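Local structure of CELL WALL surface anchor family protein (Streptococcus pneumoniae, 2WW8) at residues D453-E458 / W493-E498; V755-K760 / Y778-T783; R800-S805 / N815-A820. The protein serves as a pilus adhesin of the pneumococcal surface, probably attaching the bacterium to host cells through an elongated, multidomain body. All blocks are in the same frame, centred on the assembly; numbering follows the deposited sequence.

Contact 1 (D453-E458 / W493-E498); sequences DKTVYE and WLNWRE
Segments 453-458 and 493-498 meet at a single beta bridge, Thr455 with Asn495, where the backbones approach to 4.6 Å between CA atoms. It joins the loop leading into strand 457-458 to the end of strand 489-496, in an antiparallel sheet that also holds strands 284-292 and 461-467. Two backbone bonds flank it. Trp496 N gives a short one to Lys454 O (2.8 Å), lying in the carbonyl plane, whereas Val456 N reaches Leu494 O at 3.2 Å, from above the carbonyl plane. Strand 461-467 bridges the two segments, Ala463 bonding the backbones of both Val456 and Leu494. The side-chain core is a CH-pi contact: Val456 CG2, anti to the carbonyl carbon, sits over one face of the Trp496 indole, 3.8 Å from the centroid of the five-membered ring and 13° off its normal. Within 453-458, Asp453 closes an Asx turn, its OD1 accepting from Thr455 N at 2.9 Å, while OD2 accepts a hydrogen bond from Tyr457 OH through its syn lone pair. A water donates to Asp453 O and Thr455 O. The indole is thus packed by Val456 CG2 and by Phe451, its N-H bonding only weakly to that water, while the carboxylate holds the turn in shape.

Contact 2 (V755-K760 / Y778-T783); sequences VFSLQK and YQNVRT
Strand 755-760 pairs antiparallel with 781-782, Phe756 and Val781 forming a hydrogen-bonded pair (Phe756 N to Val781 O 2.9 Å, Val781 N to Phe756 O 2.8 Å) beside a G1 beta bulge in which Asn780 and Val781 both face Phe756. At the bulge Asn780 N turns to a side chain instead, donating to Ser757 OG at 2.9 Å and 170°. That hydroxyl, set beside its own backbone N, also bonds Asn804 OD1, so two partners grip it. Leu758 N meets Tyr778 O nearly along the C=O axis. Two glutamines, each bent at chi2, reach across to one another: Gln779 NE2 points its in-plane N-H almost straight down the C=O axis of Gln759 OE1, at 2.8 Å, with the amide planes 51° apart. Leu758 and Tyr778 lie side by side, CB to CB 3.9 Å, and Val755 CG1 rests on Asn780 CA at 3.6 Å. Val781 CG2, in the crowded position between N and the carbonyl carbon, lies over Phe756 O and CB. Within this prealbumin-like domain, strand 797-805 pairs with strand 755-761 in the same sheet, while strand 788-794, of the other sheet, receives Phe756 and Val781 on Leu789 and Leu758 on Phe791, whose ring meets that of Tyr778 edge-to-face.

Contact 3 (R800-S805 / N815-A820); sequences RLFENS and NKPIVA
Around Leu801 the two strands are drawn together by a bifurcated grip. Leu801 O accepts Ile818 N at 2.8 Å, nearly along the C=O axis, and Val819 N only weakly at 3.5 Å, while Leu801 N returns a bond to Val819 O. Ile818 and Val819 thus both face Leu801, a classic beta bulge that shifts the register by one residue. At the bulge, Ile818 CG1, anti to the carbonyl carbon, lies against Glu803 CB at 3.8 Å, the two side chains crossing obliquely. This buried side is lined by Leu801, Glu803 and Val819, with Phe740 of strand 736-744 against Leu801 and Val819, and Ala841 against Glu803 and Ile818.

Strands 797-805 and 816-824 form a beta hairpin within the prealbumin-like fold domain, consistent with a CNA_B-type unit in which sheets face one another. Glu803 is a buried acid near Lys742 and Asn854, an arrangement consistent with the Lys-Asn isopeptide sites of CNA_B domains. The short segments run antiparallel at 139°, and the pairing continues through Glu803 N to Lys816 O.

The opposite face is partly exposed but still packed. Phe802 turns its ring to Pro817, whose CA stands 3.8 Å above the plane but displaced toward the rim, and Phe802 CD2 comes within 3.5 Å of Pro817 N. The looser, polar part is the end at the exposed Asn815, where the strands finish in a second bulge, of the G1 type, with Asn815 and Lys816 both opposite Glu803. Here Asn815 N bonds Asn804 O from above the carbonyl plane, a bent approach at the oxygen. The side chains close the same end: Asn804, its OD1 being bonded to Ser757, donates from ND2 to Asn815 OD1 at 3.0 Å and 172°, almost within its own amide plane, the two amides 65° apart.

Contact 1 lies far from the other two, its centre about 154 Å from that of contact 2 and about 157 Å from that of contact 3, on the opposite side of the chain's centre. It also comes first in sequence. Contacts 2 and 3 follow in turn inside a single prealbumin-like domain, with centres about 8 Å apart, and strands 755-761 and 797-805 are neighbours in their shared sheet. Their backbones join where Val755 O meets Asn804 N, a probable hydrogen bond. Contact 1 instead belongs to strands 457-458, 461-467 and 489-496. It lies toward one far end of this elongated adhesin and contacts 2 and 3 in the last domain at the other, so that together they sample the two extremes of the molecule.

Contact 1 (D453-E458 / W493-E498)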
loop_
_atom_site.group_PDB
_atom_site.type_symbol
_atom_site.label_atom_id
_atom_site.label_comp_id
_atom_site.label_asym_id
_atom_site.label_seq_id
_atom_site.Cartn_x
_atom_site.Cartn_y
_atom_site.Cartn_z
ATOM N N ASP A 453 -63.431 -23.780 9.955
ATOM C CA ASP A 453 -64.670 -22.987 10.212
ATOM C C ASP A 453 -64.528 -21.710 9.360
ATOM O O ASP A 453 -63.526 -21.002 9.510
ATOM C CB ASP A 453 -64.661 -22.629 11.699
ATOM C CG ASP A 453 -65.852 -21.763 12.157
ATOM O OD1 ASP A 453 -66.664 -21.247 11.342
ATOM O OD2 ASP A 453 -65.968 -21.636 13.400
ATOM N N LYS A 454 -65.471 -21.442 8.455
ATOM C CA LYS A 454 -65.419 -20.272 7.573
ATOM C C LYS A 454 -65.628 -18.946 8.317
ATOM O O LYS A 454 -65.379 -17.884 7.756
ATOM C CB LYS A 454 -66.677 -20.339 6.693
ATOM C CG LYS A 454 -66.610 -21.429 5.650
ATOM C CD LYS A 454 -67.741 -21.243 4.621
ATOM C CE LYS A 454 -67.630 -22.395 3.614
ATOM N NZ LYS A 454 -68.709 -22.399 2.607
ATOM N N THR A 455 -66.174 -19.006 9.531
ATOM C CA THR A 455 -66.527 -17.776 10.257
ATOM C C THR A 455 -65.309 -16.999 10.759
ATOM O O THR A 455 -64.423 -17.522 11.460
ATOM C CB THR A 455 -67.493 -18.059 11.423
ATOM O OG1 THR A 455 -68.636 -18.808 10.954
ATOM C CG2 THR A 455 -68.047 -16.792 12.091
ATOM N N VAL A 456 -65.304 -15.708 10.436
ATOM C CA VAL A 456 -64.325 -14.786 11.055
ATOM C C VAL A 456 -64.903 -14.358 12.391
ATOM O O VAL A 456 -66.086 -13.996 12.489
ATOM C CB VAL A 456 -64.074 -13.527 10.192
ATOM C CG1 VAL A 456 -63.019 -12.560 10.846
ATOM C CG2 VAL A 456 -63.641 -13.962 8.811
ATOM N N TYR A 457 -64.079 -14.429 13.433
ATOM C CA TYR A 457 -64.475 -14.078 14.784
ATOM C C TYR A 457 -63.795 -12.800 15.225
ATOM O O TYR A 457 -62.669 -12.555 14.832
ATOM C CB TYR A 457 -64.090 -15.172 15.768
ATOM C CG TYR A 457 -64.918 -16.404 15.527
ATOM C CD1 TYR A 457 -66.173 -16.531 16.116
ATOM C CD2 TYR A 457 -64.439 -17.422 14.715
ATOM C CE1 TYR A 457 -66.969 -17.646 15.878
ATOM C CE2 TYR A 457 -65.217 -18.556 14.484
ATOM C CZ TYR A 457 -66.465 -18.654 15.042
ATOM O OH TYR A 457 -67.218 -19.788 14.804
ATOM N N GLU A 458 -64.475 -12.001 16.034
ATOM C CA GLU A 458 -63.845 -10.846 16.668
ATOM C C GLU A 458 -64.512 -10.714 18.032
ATOM O O GLU A 458 -65.737 -10.868 18.148
ATOM C CB GLU A 458 -64.125 -9.599 15.815
ATOM C CG GLU A 458 -63.159 -8.443 15.922
ATOM C CD GLU A 458 -63.457 -7.343 14.918
ATOM O OE1 GLU A 458 -63.542 -7.629 13.704
ATOM O OE2 GLU A 458 -63.595 -6.180 15.346
ATOM N N TRP A 493 -72.017 -10.027 7.404
ATOM C CA TRP A 493 -71.272 -11.062 8.130
ATOM C C TRP A 493 -70.074 -11.506 7.328
ATOM O O TRP A 493 -70.208 -11.760 6.120
ATOM C CB TRP A 493 -72.145 -12.301 8.334
ATOM C CG TRP A 493 -73.274 -12.136 9.320
ATOM C CD1 TRP A 493 -74.621 -12.291 9.057
ATOM C CD2 TRP A 493 -73.169 -11.818 10.717
ATOM N NE1 TRP A 493 -75.337 -12.084 10.204
ATOM C CE2 TRP A 493 -74.479 -11.778 11.233
ATOM C CE3 TRP A 493 -72.099 -11.543 11.569
ATOM C CZ2 TRP A 493 -74.755 -11.503 12.587
ATOM C CZ3 TRP A 493 -72.365 -11.272 12.932
ATOM C CH2 TRP A 493 -73.698 -11.251 13.425
ATOM N N LEU A 494 -68.913 -11.627 7.981
ATOM C CA LEU A 494 -67.693 -12.035 7.312
ATOM C C LEU A 494 -67.281 -13.506 7.452
ATOM O O LEU A 494 -67.364 -14.077 8.557
ATOM C CB LEU A 494 -66.499 -11.189 7.774
ATOM C CG LEU A 494 -66.653 -9.667 7.677
ATOM C CD1 LEU A 494 -65.498 -8.954 8.360
ATOM C CD2 LEU A 494 -66.893 -9.192 6.201
ATOM N N ASN A 495 -66.756 -14.044 6.356
ATOM C CA ASN A 495 -66.244 -15.411 6.332
ATOM C C ASN A 495 -64.859 -15.307 5.713
ATOM O O ASN A 495 -64.588 -14.388 4.917
ATOM C CB ASN A 495 -67.057 -16.356 5.420
ATOM C CG ASN A 495 -68.323 -16.892 6.040
ATOM O OD1 ASN A 495 -68.674 -16.652 7.193
ATOM N ND2 ASN A 495 -69.033 -17.674 5.236
ATOM N N TRP A 496 -63.954 -16.231 6.068
ATOM C CA TRP A 496 -62.681 -16.309 5.291
ATOM C C TRP A 496 -62.986 -16.743 3.814
ATOM O O TRP A 496 -63.904 -17.562 3.586
ATOM C CB TRP A 496 -61.781 -17.410 5.916
ATOM C CG TRP A 496 -61.482 -17.125 7.317
ATOM C CD1 TRP A 496 -61.971 -17.778 8.409
ATOM C CD2 TRP A 496 -60.632 -16.073 7.820
ATOM N NE1 TRP A 496 -61.512 -17.192 9.549
ATOM C CE2 TRP A 496 -60.671 -16.159 9.221
ATOM C CE3 TRP A 496 -59.850 -15.075 7.215
ATOM C CZ2 TRP A 496 -59.959 -15.288 10.058
ATOM C CZ3 TRP A 496 -59.138 -14.206 8.037
ATOM C CH2 TRP A 496 -59.200 -14.325 9.448
ATOM N N ARG A 497 -62.286 -16.199 2.822
ATOM C CA ARG A 497 -62.488 -16.622 1.428
ATOM C C ARG A 497 -62.027 -18.072 1.186
ATOM O O ARG A 497 -61.176 -18.593 1.947
ATOM C CB ARG A 497 -61.860 -15.587 0.456
ATOM C CG ARG A 497 -60.380 -15.714 0.241
ATOM C CD ARG A 497 -59.897 -14.623 -0.739
ATOM N NE ARG A 497 -58.544 -14.852 -1.244
ATOM C CZ ARG A 497 -57.446 -14.383 -0.668
ATOM N NH1 ARG A 497 -57.545 -13.675 0.456
ATOM N NH2 ARG A 497 -56.240 -14.664 -1.180
ATOM N N GLU A 498 -62.667 -18.723 0.197
ATOM C CA GLU A 498 -62.470 -20.118 -0.089
ATOM C C GLU A 498 -60.972 -20.515 -0.049
ATOM O O GLU A 498 -60.613 -21.501 0.546
ATOM C CB GLU A 498 -62.993 -20.472 -1.482
ATOM C CG GLU A 498 -63.103 -21.984 -1.642
ATOM C CD GLU A 498 -61.761 -22.668 -2.055
ATOM O OE1 GLU A 498 -60.949 -21.974 -2.725
ATOM O OE2 GLU A 498 -61.467 -23.874 -1.747
HETATM O O HOH W 1 -62.708 -19.548 11.743
#

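Contact 2 (V755-K760 / Y778-T783)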
loop_
_atom_site.group_PDB
_atom_site.type_symbol
_atom_site.label_atom_id
_atom_site.label_comp_id
_atom_site.label_asym_id
_atom_site.label_seq_id
_atom_site.Cartn_x
_atom_site.Cartn_y
_atom_site.Cartn_z
ATOM N N VAL A 755 80.253 52.602 0.176
ATOM C CA VAL A 755 78.990 52.858 0.880
ATOM C C VAL A 755 77.892 53.197 -0.132
ATOM O O VAL A 755 78.065 54.064 -0.984
ATOM C CB VAL A 755 79.152 53.985 1.913
ATOM C CG1 VAL A 755 77.811 54.354 2.547
ATOM C CG2 VAL A 755 80.210 53.602 2.986
ATOM N N PHE A 756 76.762 52.505 -0.060
ATOM C CA PHE A 756 75.686 52.684 -1.031
ATOM C C PHE A 756 74.362 52.843 -0.293
ATOM O O PHE A 756 74.252 52.390 0.850
ATOM C CB PHE A 756 75.555 51.425 -1.885
ATOM C CG PHE A 756 76.669 51.249 -2.901
ATOM C CD1 PHE A 756 77.921 50.804 -2.510
ATOM C CD2 PHE A 756 76.444 51.495 -4.246
ATOM C CE1 PHE A 756 78.931 50.612 -3.425
ATOM C CE2 PHE A 756 77.465 51.323 -5.185
ATOM C CZ PHE A 756 78.701 50.877 -4.775
ATOM N N SER A 757 73.378 53.439 -0.961
ATOM C CA SER A 757 72.048 53.560 -0.416
ATOM C C SER A 757 71.086 53.178 -1.522
ATOM O O SER A 757 71.210 53.667 -2.640
ATOM C CB SER A 757 71.788 54.987 0.072
ATOM O OG SER A 757 72.567 55.251 1.227
ATOM N N LEU A 758 70.130 52.308 -1.200
ATOM C CA LEU A 758 69.072 51.902 -2.130
ATOM C C LEU A 758 67.854 52.820 -2.000
ATOM O O LEU A 758 67.240 52.866 -0.938
ATOM C CB LEU A 758 68.680 50.437 -1.893
ATOM C CG LEU A 758 67.721 49.751 -2.879
ATOM C CD1 LEU A 758 67.995 50.032 -4.369
ATOM C CD2 LEU A 758 67.672 48.224 -2.598
ATOM N N GLN A 759 67.516 53.553 -3.060
ATOM C CA GLN A 759 66.336 54.420 -3.036
ATOM C C GLN A 759 65.142 53.776 -3.716
ATOM O O GLN A 759 65.306 52.962 -4.624
ATOM C CB GLN A 759 66.613 55.762 -3.706
ATOM C CG GLN A 759 67.834 56.486 -3.151
ATOM C CD GLN A 759 67.556 57.146 -1.824
ATOM O OE1 GLN A 759 67.780 56.578 -0.749
ATOM N NE2 GLN A 759 67.031 58.365 -1.896
ATOM N N LYS A 760 63.940 54.145 -3.268
ATOM C CA LYS A 760 62.697 53.668 -3.871
ATOM C C LYS A 760 61.860 54.841 -4.353
ATOM O O LYS A 760 61.838 55.880 -3.700
ATOM C CB LYS A 760 61.875 52.807 -2.905
ATOM C CG LYS A 760 60.845 51.942 -3.628
ATOM C CD LYS A 760 60.127 50.986 -2.689
ATOM C CE LYS A 760 58.960 50.272 -3.402
ATOM N NZ LYS A 760 58.050 51.204 -4.141
ATOM N N TYR A 778 68.765 49.556 4.172
ATOM C CA TYR A 778 69.574 49.670 2.964
ATOM C C TYR A 778 70.017 51.118 2.712
ATOM O O TYR A 778 70.089 51.580 1.571
ATOM C CB TYR A 778 68.828 49.084 1.759
ATOM C CG TYR A 778 68.524 47.614 1.914
ATOM C CD1 TYR A 778 69.426 46.759 2.549
ATOM C CD2 TYR A 778 67.331 47.075 1.405
ATOM C CE1 TYR A 778 69.155 45.395 2.685
ATOM C CE2 TYR A 778 67.044 45.714 1.537
ATOM C CZ TYR A 778 67.957 44.883 2.180
ATOM O OH TYR A 778 67.675 43.541 2.290
ATOM N N GLN A 779 70.312 51.832 3.793
ATOM C CA GLN A 779 70.830 53.190 3.723
ATOM C C GLN A 779 72.235 53.101 4.294
ATOM O O GLN A 779 72.406 52.478 5.352
ATOM C CB GLN A 779 69.939 54.126 4.531
ATOM C CG GLN A 779 68.606 54.294 3.850
ATOM C CD GLN A 779 68.685 55.341 2.777
ATOM O OE1 GLN A 779 69.267 56.414 2.991
ATOM N NE2 GLN A 779 68.105 55.051 1.619
ATOM N N ASN A 780 73.219 53.645 3.565
ATOM C CA ASN A 780 74.618 53.596 4.006
ATOM C C ASN A 780 75.130 52.193 4.243
ATOM O O ASN A 780 75.681 51.896 5.295
ATOM C CB ASN A 780 74.803 54.357 5.327
ATOM C CG ASN A 780 74.762 55.849 5.137
ATOM O OD1 ASN A 780 74.043 56.378 4.290
ATOM N ND2 ASN A 780 75.562 56.543 5.929
ATOM N N VAL A 781 74.925 51.304 3.288
ATOM C CA VAL A 781 75.405 49.945 3.488
ATOM C C VAL A 781 76.854 49.953 3.022
ATOM O O VAL A 781 77.172 50.444 1.946
ATOM C CB VAL A 781 74.537 48.888 2.791
ATOM C CG1 VAL A 781 73.090 49.085 3.200
ATOM C CG2 VAL A 781 74.637 49.016 1.281
ATOM N N ARG A 782 77.724 49.430 3.877
ATOM C CA ARG A 782 79.146 49.445 3.630
ATOM C C ARG A 782 79.524 48.019 3.211
ATOM O O ARG A 782 79.188 47.072 3.936
ATOM C CB ARG A 782 79.849 49.833 4.930
ATOM C CG ARG A 782 81.349 49.856 4.825
ATOM C CD ARG A 782 81.925 50.450 6.108
ATOM N NE ARG A 782 83.368 50.666 5.999
ATOM C CZ ARG A 782 83.927 51.806 5.593
ATOM N NH1 ARG A 782 83.176 52.859 5.256
ATOM N NH2 ARG A 782 85.252 51.873 5.527
ATOM N N THR A 783 80.204 47.850 2.081
ATOM C CA THR A 783 80.648 46.533 1.619
ATOM C C THR A 783 81.737 45.933 2.512
ATOM O O THR A 783 82.559 46.681 3.058
ATOM C CB THR A 783 81.180 46.569 0.154
ATOM O OG1 THR A 783 82.318 47.455 0.041
ATOM C CG2 THR A 783 80.065 46.979 -0.830
#

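Contact 3 (R800-S805 / N815-A820)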
loop_
_atom_site.group_PDB
_atom_site.type_symbol
_atom_site.label_atom_id
_atom_site.label_comp_id
_atom_site.label_asym_id
_atom_site.label_seq_id
_atom_site.Cartn_x
_atom_site.Cartn_y
_atom_site.Cartn_z
ATOM N N ARG A 800 66.547 52.864 -7.367
ATOM C CA ARG A 800 67.789 53.525 -7.801
ATOM C C ARG A 800 68.850 53.305 -6.726
ATOM O O ARG A 800 68.649 53.730 -5.580
ATOM C CB ARG A 800 67.611 55.038 -8.000
ATOM C CG ARG A 800 66.907 55.429 -9.283
ATOM C CD ARG A 800 66.645 56.932 -9.360
ATOM N NE ARG A 800 65.940 57.262 -10.600
ATOM C CZ ARG A 800 65.591 58.490 -10.993
ATOM N NH1 ARG A 800 65.889 59.564 -10.269
ATOM N NH2 ARG A 800 64.933 58.664 -12.136
ATOM N N LEU A 801 69.941 52.632 -7.096
ATOM C CA LEU A 801 71.041 52.393 -6.160
ATOM C C LEU A 801 72.073 53.529 -6.320
ATOM O O LEU A 801 72.496 53.851 -7.440
ATOM C CB LEU A 801 71.655 51.003 -6.360
ATOM C CG LEU A 801 72.949 50.749 -5.577
ATOM C CD1 LEU A 801 72.760 50.430 -4.101
ATOM C CD2 LEU A 801 73.634 49.597 -6.245
ATOM N N PHE A 802 72.428 54.175 -5.211
ATOM C CA PHE A 802 73.370 55.292 -5.244
ATOM C C PHE A 802 74.636 54.835 -4.556
ATOM O O PHE A 802 74.562 54.170 -3.509
ATOM C CB PHE A 802 72.852 56.537 -4.495
ATOM C CG PHE A 802 71.826 57.341 -5.243
ATOM C CD1 PHE A 802 70.536 56.838 -5.463
ATOM C CD2 PHE A 802 72.127 58.611 -5.710
ATOM C CE1 PHE A 802 69.547 57.586 -6.164
ATOM C CE2 PHE A 802 71.147 59.388 -6.410
ATOM C CZ PHE A 802 69.851 58.872 -6.653
ATOM N N GLU A 803 75.773 55.222 -5.147
ATOM C CA GLU A 803 77.058 55.116 -4.446
ATOM C C GLU A 803 77.296 56.328 -3.556
ATOM O O GLU A 803 77.447 57.453 -4.049
ATOM C CB GLU A 803 78.227 54.953 -5.429
ATOM C CG GLU A 803 79.615 54.900 -4.796
ATOM C CD GLU A 803 80.604 54.103 -5.627
ATOM O OE1 GLU A 803 80.241 53.614 -6.728
ATOM O OE2 GLU A 803 81.753 53.959 -5.165
ATOM N N ASN A 804 77.342 56.144 -2.241
ATOM C CA ASN A 804 77.536 57.361 -1.424
ATOM C C ASN A 804 79.022 57.717 -1.414
ATOM O O ASN A 804 79.373 58.896 -1.538
ATOM C CB ASN A 804 76.981 57.223 -0.000
ATOM C CG ASN A 804 75.495 56.872 0.013
ATOM O OD1 ASN A 804 75.104 55.750 0.350
ATOM N ND2 ASN A 804 74.655 57.835 -0.369
ATOM N N SER A 805 79.878 56.701 -1.279
ATOM C CA SER A 805 81.313 56.937 -1.270
ATOM C C SER A 805 82.103 55.723 -1.787
ATOM O O SER A 805 81.783 54.572 -1.488
ATOM C CB SER A 805 81.776 57.349 0.128
ATOM O OG SER A 805 81.820 56.260 1.028
ATOM N N ASN A 815 77.888 60.403 -3.686
ATOM C CA ASN A 815 76.420 60.384 -3.881
ATOM C C ASN A 815 75.994 60.444 -5.338
ATOM O O ASN A 815 75.428 61.446 -5.766
ATOM C CB ASN A 815 75.728 61.518 -3.112
ATOM C CG ASN A 815 76.103 61.512 -1.655
ATOM O OD1 ASN A 815 75.876 60.532 -0.939
ATOM N ND2 ASN A 815 76.736 62.591 -1.217
ATOM N N LYS A 816 76.320 59.402 -6.101
ATOM C CA LYS A 816 75.997 59.375 -7.528
ATOM C C LYS A 816 75.005 58.222 -7.820
ATOM O O LYS A 816 75.183 57.137 -7.273
ATOM C CB LYS A 816 77.275 59.246 -8.396
ATOM C CG LYS A 816 78.296 60.415 -8.370
ATOM C CD LYS A 816 77.733 61.747 -8.911
ATOM C CE LYS A 816 78.717 62.911 -8.644
ATOM N NZ LYS A 816 77.970 64.100 -8.175
ATOM N N PRO A 817 73.987 58.431 -8.693
ATOM C CA PRO A 817 73.147 57.314 -9.137
ATOM C C PRO A 817 73.979 56.286 -9.938
ATOM O O PRO A 817 74.782 56.669 -10.787
ATOM C CB PRO A 817 72.129 57.984 -10.078
ATOM C CG PRO A 817 72.816 59.229 -10.587
ATOM C CD PRO A 817 73.780 59.659 -9.496
ATOM N N ILE A 818 73.819 55.000 -9.659
ATOM C CA ILE A 818 74.562 53.959 -10.386
ATOM C C ILE A 818 73.650 53.056 -11.239
ATOM O O ILE A 818 73.807 52.979 -12.465
ATOM C CB ILE A 818 75.429 53.093 -9.443
ATOM C CG1 ILE A 818 76.250 53.984 -8.503
ATOM C CG2 ILE A 818 76.356 52.141 -10.254
ATOM C CD1 ILE A 818 77.244 54.849 -9.267
ATOM N N VAL A 819 72.679 52.416 -10.590
ATOM C CA VAL A 819 71.837 51.437 -11.269
ATOM C C VAL A 819 70.365 51.726 -10.991
ATOM O O VAL A 819 69.994 52.104 -9.863
ATOM C CB VAL A 819 72.068 49.988 -10.760
ATOM C CG1 VAL A 819 71.308 48.985 -11.656
ATOM C CG2 VAL A 819 73.541 49.619 -10.714
ATOM N N ALA A 820 69.560 51.531 -12.037
ATOM C CA ALA A 820 68.097 51.523 -11.950
ATOM C C ALA A 820 67.587 50.117 -12.215
ATOM O O ALA A 820 68.155 49.372 -13.027
ATOM C CB ALA A 820 67.464 52.478 -12.960
#